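Local coordinates for protein predicted metal-dependent hydrolase of the TIM-barrel fold (PDB 2QPX) that is of uncertain function but binds two zinc ions in a TIM-barrel scaffold and is probably a metal-dependent hydrolase of the amidohydrolase family, at residues Tyr82-Phe95 against Thr321-Lys334. Residues are numbered along the deposited sequence; the frame is centred on the assembly and turned at random.
Sequences YATYNHRIFGHFHF and TYPEMYGLAARQFK
Phe93 lays its ring against Gly327, Ala330 and Arg331 where two nearly parallel outer helices of the TIM barrel, 82-92 and 323-334, pack with axes 9.3 Å apart. Gly327 O sits over one face, 3.6 Å from Phe93 CZ; His92 CD2 covers the opposite face. Phe93 CG is 3.6 Å from Ala330 CB, and Phe93 CE1 equally close to Arg331 CB. Cutting Phe93 back to an alanine is likely to open a gap over Gly327 O and uncover Arg331 CB. Toward the N-terminal end of helix 323-334, Pro323 is a knob among Tyr82, Tyr85, Asn86 and Ile89, its CB 3.3 Å from Asn86 OD1. Phe90 puts CZ over the Tyr326 face, 3.5 Å from Tyr326 CG, planes 55° apart; Phe95 brings its ring edge to Tyr326 O. With CG anti to the backbone N (chi1 -174°), Tyr85 reaches past Pro323 and donates from OH to Glu324 OE2 at 2.6 Å. Just before the Schellman turn at His94, Lys334 NZ donates to Phe93 O. Farther out, Lys334 NZ also bonds Val12 O, Glu324 salt-bridges Arg30, and Tyr326 OH bonds the carbonyl of zinc ligand His20. Asn86 ND2, bonded to Tyr82 O, lies over the Tyr82 ring, while buried Asn86 OD1 has no polar partner.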
loop_
_atom_site.group_PDB
_atom_site.type_symbol
_atom_site.label_atom_id
_atom_site.label_comp_id
_atom_site.label_asym_id
_atom_site.label_seq_id
_atom_site.Cartn_x
_atom_site.Cartn_y
_atom_site.Cartn_z
ATOM N N TYR A 82 34.863 23.195 6.818
ATOM C CA TYR A 82 34.007 22.002 6.713
ATOM C C TYR A 82 33.628 21.481 8.100
ATOM O O TYR A 82 32.474 21.083 8.323
ATOM C CB TYR A 82 34.692 20.946 5.877
ATOM C CG TYR A 82 33.799 19.802 5.366
ATOM C CD1 TYR A 82 32.568 20.066 4.760
ATOM C CD2 TYR A 82 34.242 18.495 5.381
ATOM C CE1 TYR A 82 31.806 19.039 4.244
ATOM C CE2 TYR A 82 33.478 17.457 4.880
ATOM C CZ TYR A 82 32.286 17.738 4.262
ATOM O OH TYR A 82 31.513 16.694 3.722
ATOM N N ALA A 83 34.574 21.471 9.045
ATOM C CA ALA A 83 34.248 21.082 10.403
ATOM C C ALA A 83 33.224 22.054 11.009
ATOM O O ALA A 83 32.260 21.639 11.642
ATOM C CB ALA A 83 35.533 20.977 11.276
ATOM N N THR A 84 33.441 23.355 10.832
ATOM C CA THR A 84 32.484 24.348 11.315
ATOM C C THR A 84 31.076 24.098 10.772
ATOM O O THR A 84 30.102 24.097 11.513
ATOM C CB THR A 84 32.931 25.794 10.913
ATOM O OG1 THR A 84 34.179 26.080 11.556
ATOM C CG2 THR A 84 31.890 26.835 11.309
ATOM N N TYR A 85 31.032 23.851 9.484
ATOM C CA TYR A 85 29.759 23.627 8.762
ATOM C C TYR A 85 29.041 22.361 9.249
ATOM O O TYR A 85 27.848 22.384 9.574
ATOM C CB TYR A 85 30.043 23.538 7.276
ATOM C CG TYR A 85 28.808 23.455 6.405
ATOM C CD1 TYR A 85 27.859 24.479 6.404
ATOM C CD2 TYR A 85 28.576 22.346 5.599
ATOM C CE1 TYR A 85 26.734 24.410 5.618
ATOM C CE2 TYR A 85 27.428 22.275 4.797
ATOM C CZ TYR A 85 26.517 23.323 4.817
ATOM O OH TYR A 85 25.364 23.251 4.046
ATOM N N ASN A 86 29.781 21.262 9.331
ATOM C CA ASN A 86 29.239 20.030 9.927
ATOM C C ASN A 86 28.754 20.254 11.367
ATOM O O ASN A 86 27.654 19.843 11.740
ATOM C CB ASN A 86 30.240 18.878 9.825
ATOM C CG ASN A 86 30.224 18.225 8.459
ATOM O OD1 ASN A 86 29.433 17.314 8.212
ATOM N ND2 ASN A 86 31.071 18.703 7.546
ATOM N N HIS A 87 29.572 20.921 12.192
ATOM C CA HIS A 87 29.175 21.201 13.558
ATOM C C HIS A 87 27.852 21.984 13.609
ATOM O O HIS A 87 27.026 21.753 14.470
ATOM C CB HIS A 87 30.285 21.942 14.322
ATOM C CG HIS A 87 31.331 21.061 14.917
ATOM N ND1 HIS A 87 32.104 20.210 14.164
ATOM C CD2 HIS A 87 31.791 20.966 16.190
ATOM C CE1 HIS A 87 32.963 19.584 14.957
ATOM N NE2 HIS A 87 32.789 20.023 16.196
ATOM N N ARG A 88 27.674 22.930 12.694
ATOM C CA ARG A 88 26.447 23.744 12.689
ATOM C C ARG A 88 25.200 22.898 12.453
ATOM O O ARG A 88 24.213 23.026 13.166
ATOM C CB ARG A 88 26.493 24.794 11.585
ATOM C CG ARG A 88 27.378 25.950 11.813
ATOM C CD ARG A 88 27.270 26.931 10.642
ATOM N NE ARG A 88 28.119 28.067 10.888
ATOM C CZ ARG A 88 28.229 29.095 10.072
ATOM N NH1 ARG A 88 27.530 29.167 8.952
ATOM N NH2 ARG A 88 29.039 30.085 10.417
ATOM N N ILE A 89 25.295 21.966 11.505
ATOM C CA ILE A 89 24.137 21.145 11.138
ATOM C C ILE A 89 23.881 20.074 12.176
ATOM O O ILE A 89 22.767 19.940 12.667
ATOM C CB ILE A 89 24.287 20.574 9.719
ATOM C CG1 ILE A 89 24.251 21.710 8.706
ATOM C CG2 ILE A 89 23.194 19.480 9.398
ATOM C CD1 ILE A 89 24.613 21.334 7.268
ATOM N N PHE A 90 24.899 19.275 12.502
ATOM C CA PHE A 90 24.713 18.223 13.505
ATOM C C PHE A 90 24.271 18.809 14.837
ATOM O O PHE A 90 23.417 18.248 15.517
ATOM C CB PHE A 90 25.943 17.333 13.634
ATOM C CG PHE A 90 26.123 16.383 12.455
ATOM C CD1 PHE A 90 25.462 15.177 12.429
ATOM C CD2 PHE A 90 26.963 16.697 11.372
ATOM C CE1 PHE A 90 25.603 14.325 11.342
ATOM C CE2 PHE A 90 27.130 15.818 10.284
ATOM C CZ PHE A 90 26.422 14.614 10.286
ATOM N N GLY A 91 24.855 19.963 15.223
ATOM C CA GLY A 91 24.496 20.615 16.479
ATOM C C GLY A 91 23.093 21.167 16.454
ATOM O O GLY A 91 22.379 21.052 17.441
ATOM N N HIS A 92 22.661 21.754 15.334
ATOM C CA HIS A 92 21.329 22.344 15.265
ATOM C C HIS A 92 20.239 21.316 15.583
ATOM O O HIS A 92 19.271 21.602 16.306
ATOM C CB HIS A 92 21.102 22.999 13.895
ATOM C CG HIS A 92 19.724 23.551 13.718
ATOM N ND1 HIS A 92 19.377 24.829 14.112
ATOM C CD2 HIS A 92 18.605 22.994 13.206
ATOM C CE1 HIS A 92 18.094 25.024 13.860
ATOM N NE2 HIS A 92 17.597 23.921 13.320
ATOM N N PHE A 93 20.410 20.110 15.029
ATOM C CA PHE A 93 19.410 19.052 15.172
ATOM C C PHE A 93 19.623 18.173 16.411
ATOM O O PHE A 93 18.834 17.290 16.678
ATOM C CB PHE A 93 19.358 18.233 13.900
ATOM C CG PHE A 93 18.843 19.021 12.735
ATOM C CD1 PHE A 93 17.484 19.360 12.676
ATOM C CD2 PHE A 93 19.691 19.516 11.757
ATOM C CE1 PHE A 93 17.000 20.134 11.619
ATOM C CE2 PHE A 93 19.221 20.275 10.707
ATOM C CZ PHE A 93 17.851 20.586 10.635
ATOM N N HIS A 94 20.706 18.422 17.151
ATOM C CA HIS A 94 21.053 17.740 18.405
ATOM C C HIS A 94 21.419 16.249 18.144
ATOM O O HIS A 94 21.110 15.391 18.953
ATOM C CB HIS A 94 19.943 17.899 19.468
ATOM C CG HIS A 94 19.770 19.305 19.954
ATOM N ND1 HIS A 94 20.154 19.685 21.212
ATOM C CD2 HIS A 94 19.278 20.409 19.357
ATOM C CE1 HIS A 94 19.907 20.978 21.372
ATOM N NE2 HIS A 94 19.389 21.449 20.254
ATOM N N PHE A 95 22.080 15.966 17.020
ATOM C CA PHE A 95 22.682 14.642 16.869
ATOM C C PHE A 95 23.694 14.417 17.987
ATOM O O PHE A 95 24.511 15.291 18.281
ATOM C CB PHE A 95 23.402 14.512 15.533
ATOM C CG PHE A 95 22.517 14.309 14.319
ATOM C CD1 PHE A 95 21.906 15.381 13.685
ATOM C CD2 PHE A 95 22.335 13.042 13.766
ATOM C CE1 PHE A 95 21.186 15.225 12.524
ATOM C CE2 PHE A 95 21.607 12.893 12.596
ATOM C CZ PHE A 95 21.011 13.954 11.993
ATOM N N THR A 321 27.669 11.189 2.726
ATOM C CA THR A 321 28.318 12.150 1.833
ATOM C C THR A 321 28.421 13.574 2.390
ATOM O O THR A 321 29.521 14.080 2.571
ATOM C CB THR A 321 27.649 12.104 0.411
ATOM O OG1 THR A 321 27.760 10.788 -0.125
ATOM C CG2 THR A 321 28.303 13.121 -0.570
ATOM N N TYR A 322 27.290 14.206 2.665
ATOM C CA TYR A 322 27.233 15.565 3.124
ATOM C C TYR A 322 26.270 15.772 4.259
ATOM O O TYR A 322 25.251 15.099 4.352
ATOM C CB TYR A 322 26.834 16.463 1.953
ATOM C CG TYR A 322 27.877 16.777 0.887
ATOM C CD1 TYR A 322 29.202 17.051 1.214
ATOM C CD2 TYR A 322 27.520 16.866 -0.446
ATOM C CE1 TYR A 322 30.114 17.438 0.234
ATOM C CE2 TYR A 322 28.410 17.261 -1.419
ATOM C CZ TYR A 322 29.719 17.536 -1.080
ATOM O OH TYR A 322 30.556 17.927 -2.083
ATOM N N PRO A 323 26.546 16.764 5.121
ATOM C CA PRO A 323 25.695 16.974 6.293
ATOM C C PRO A 323 24.276 17.393 5.986
ATOM O O PRO A 323 23.391 17.158 6.806
ATOM C CB PRO A 323 26.449 18.023 7.108
ATOM C CG PRO A 323 27.277 18.775 6.068
ATOM C CD PRO A 323 27.713 17.680 5.112
ATOM N N GLU A 324 24.044 17.978 4.815
ATOM C CA GLU A 324 22.657 18.307 4.426
ATOM C C GLU A 324 21.735 17.095 4.430
ATOM O O GLU A 324 20.545 17.233 4.728
ATOM C CB GLU A 324 22.589 18.939 3.036
ATOM C CG GLU A 324 23.216 20.304 2.923
ATOM C CD GLU A 324 24.722 20.319 2.622
ATOM O OE1 GLU A 324 25.429 19.322 2.823
ATOM O OE2 GLU A 324 25.221 21.413 2.264
HETATM N N MSE A 325 22.251 15.932 4.040
HETATM C CA MSE A 325 21.393 14.772 3.970
HETATM C C MSE A 325 21.044 14.322 5.384
HETATM O O MSE A 325 19.928 13.871 5.633
HETATM C CB MSE A 325 22.041 13.650 3.169
HETATM C CG MSE A 325 21.161 12.408 2.954
HETATM SE SE MSE A 325 21.917 11.194 1.678
HETATM C CE MSE A 325 20.522 9.801 1.757
ATOM N N TYR A 326 22.018 14.406 6.310
ATOM C CA TYR A 326 21.720 14.149 7.698
ATOM C C TYR A 326 20.688 15.153 8.256
ATOM O O TYR A 326 19.697 14.772 8.938
ATOM C CB TYR A 326 23.000 14.264 8.536
ATOM C CG TYR A 326 23.922 13.038 8.470
ATOM C CD1 TYR A 326 24.893 12.898 7.497
ATOM C CD2 TYR A 326 23.778 12.001 9.400
ATOM C CE1 TYR A 326 25.706 11.780 7.466
ATOM C CE2 TYR A 326 24.599 10.886 9.388
ATOM C CZ TYR A 326 25.564 10.793 8.434
ATOM O OH TYR A 326 26.360 9.679 8.465
ATOM N N GLY A 327 20.942 16.435 8.008
ATOM C CA GLY A 327 20.051 17.486 8.496
ATOM C C GLY A 327 18.630 17.360 7.989
ATOM O O GLY A 327 17.677 17.573 8.760
ATOM N N LEU A 328 18.477 17.076 6.700
ATOM C CA LEU A 328 17.119 16.978 6.136
ATOM C C LEU A 328 16.319 15.833 6.761
ATOM O O LEU A 328 15.147 15.980 7.092
ATOM C CB LEU A 328 17.115 16.880 4.616
ATOM C CG LEU A 328 15.743 16.950 3.928
ATOM C CD1 LEU A 328 15.047 18.223 4.283
ATOM C CD2 LEU A 328 15.907 16.825 2.401
ATOM N N ALA A 329 16.992 14.709 7.003
ATOM C CA ALA A 329 16.367 13.577 7.665
ATOM C C ALA A 329 15.889 13.986 9.027
ATOM O O ALA A 329 14.758 13.689 9.426
ATOM C CB ALA A 329 17.367 12.360 7.776
ATOM N N ALA A 330 16.778 14.629 9.775
ATOM C CA ALA A 330 16.426 15.098 11.128
ATOM C C ALA A 330 15.246 16.084 11.133
ATOM O O ALA A 330 14.306 15.971 11.948
ATOM C CB ALA A 330 17.676 15.703 11.811
ATOM N N ARG A 331 15.288 17.032 10.227
ATOM C CA ARG A 331 14.235 18.041 10.171
ATOM C C ARG A 331 12.893 17.413 9.831
ATOM O O ARG A 331 11.887 17.699 10.506
ATOM C CB ARG A 331 14.549 19.150 9.176
ATOM C CG ARG A 331 13.447 20.208 9.207
ATOM C CD ARG A 331 13.888 21.490 8.562
ATOM N NE ARG A 331 14.817 22.214 9.416
ATOM C CZ ARG A 331 15.570 23.234 9.011
ATOM N NH1 ARG A 331 15.511 23.657 7.758
ATOM N NH2 ARG A 331 16.379 23.825 9.868
ATOM N N GLN A 332 12.872 16.543 8.825
ATOM C CA GLN A 332 11.590 15.971 8.405
ATOM C C GLN A 332 11.054 15.000 9.450
ATOM O O GLN A 332 9.842 14.918 9.681
ATOM C CB GLN A 332 11.688 15.273 7.046
ATOM C CG GLN A 332 12.115 16.203 5.916
ATOM C CD GLN A 332 11.304 17.472 5.804
ATOM O OE1 GLN A 332 11.704 18.496 6.343
ATOM N NE2 GLN A 332 10.108 17.391 5.184
ATOM N N PHE A 333 11.929 14.226 10.070
ATOM C CA PHE A 333 11.514 13.300 11.109
ATOM C C PHE A 333 11.001 14.042 12.359
ATOM O O PHE A 333 9.957 13.702 12.907
ATOM C CB PHE A 333 12.654 12.349 11.448
ATOM C CG PHE A 333 12.234 11.144 12.258
ATOM C CD1 PHE A 333 11.674 10.026 11.633
ATOM C CD2 PHE A 333 12.390 11.114 13.612
ATOM C CE1 PHE A 333 11.307 8.922 12.349
ATOM C CE2 PHE A 333 12.020 9.990 14.357
ATOM C CZ PHE A 333 11.499 8.900 13.732
ATOM N N LYS A 334 11.727 15.063 12.799
ATOM C CA LYS A 334 11.291 15.828 13.961
ATOM C C LYS A 334 9.949 16.514 13.677
ATOM O O LYS A 334 9.051 16.516 14.539
ATOM C CB LYS A 334 12.363 16.807 14.414
ATOM C CG LYS A 334 13.460 16.135 15.218
ATOM C CD LYS A 334 14.431 17.135 15.847
ATOM C CE LYS A 334 15.224 16.453 16.951
ATOM N NZ LYS A 334 16.006 17.402 17.845
HETATM O O HOH W 1 16.676 20.225 16.836
HETATM O O HOH W 2 14.874 22.980 12.546
#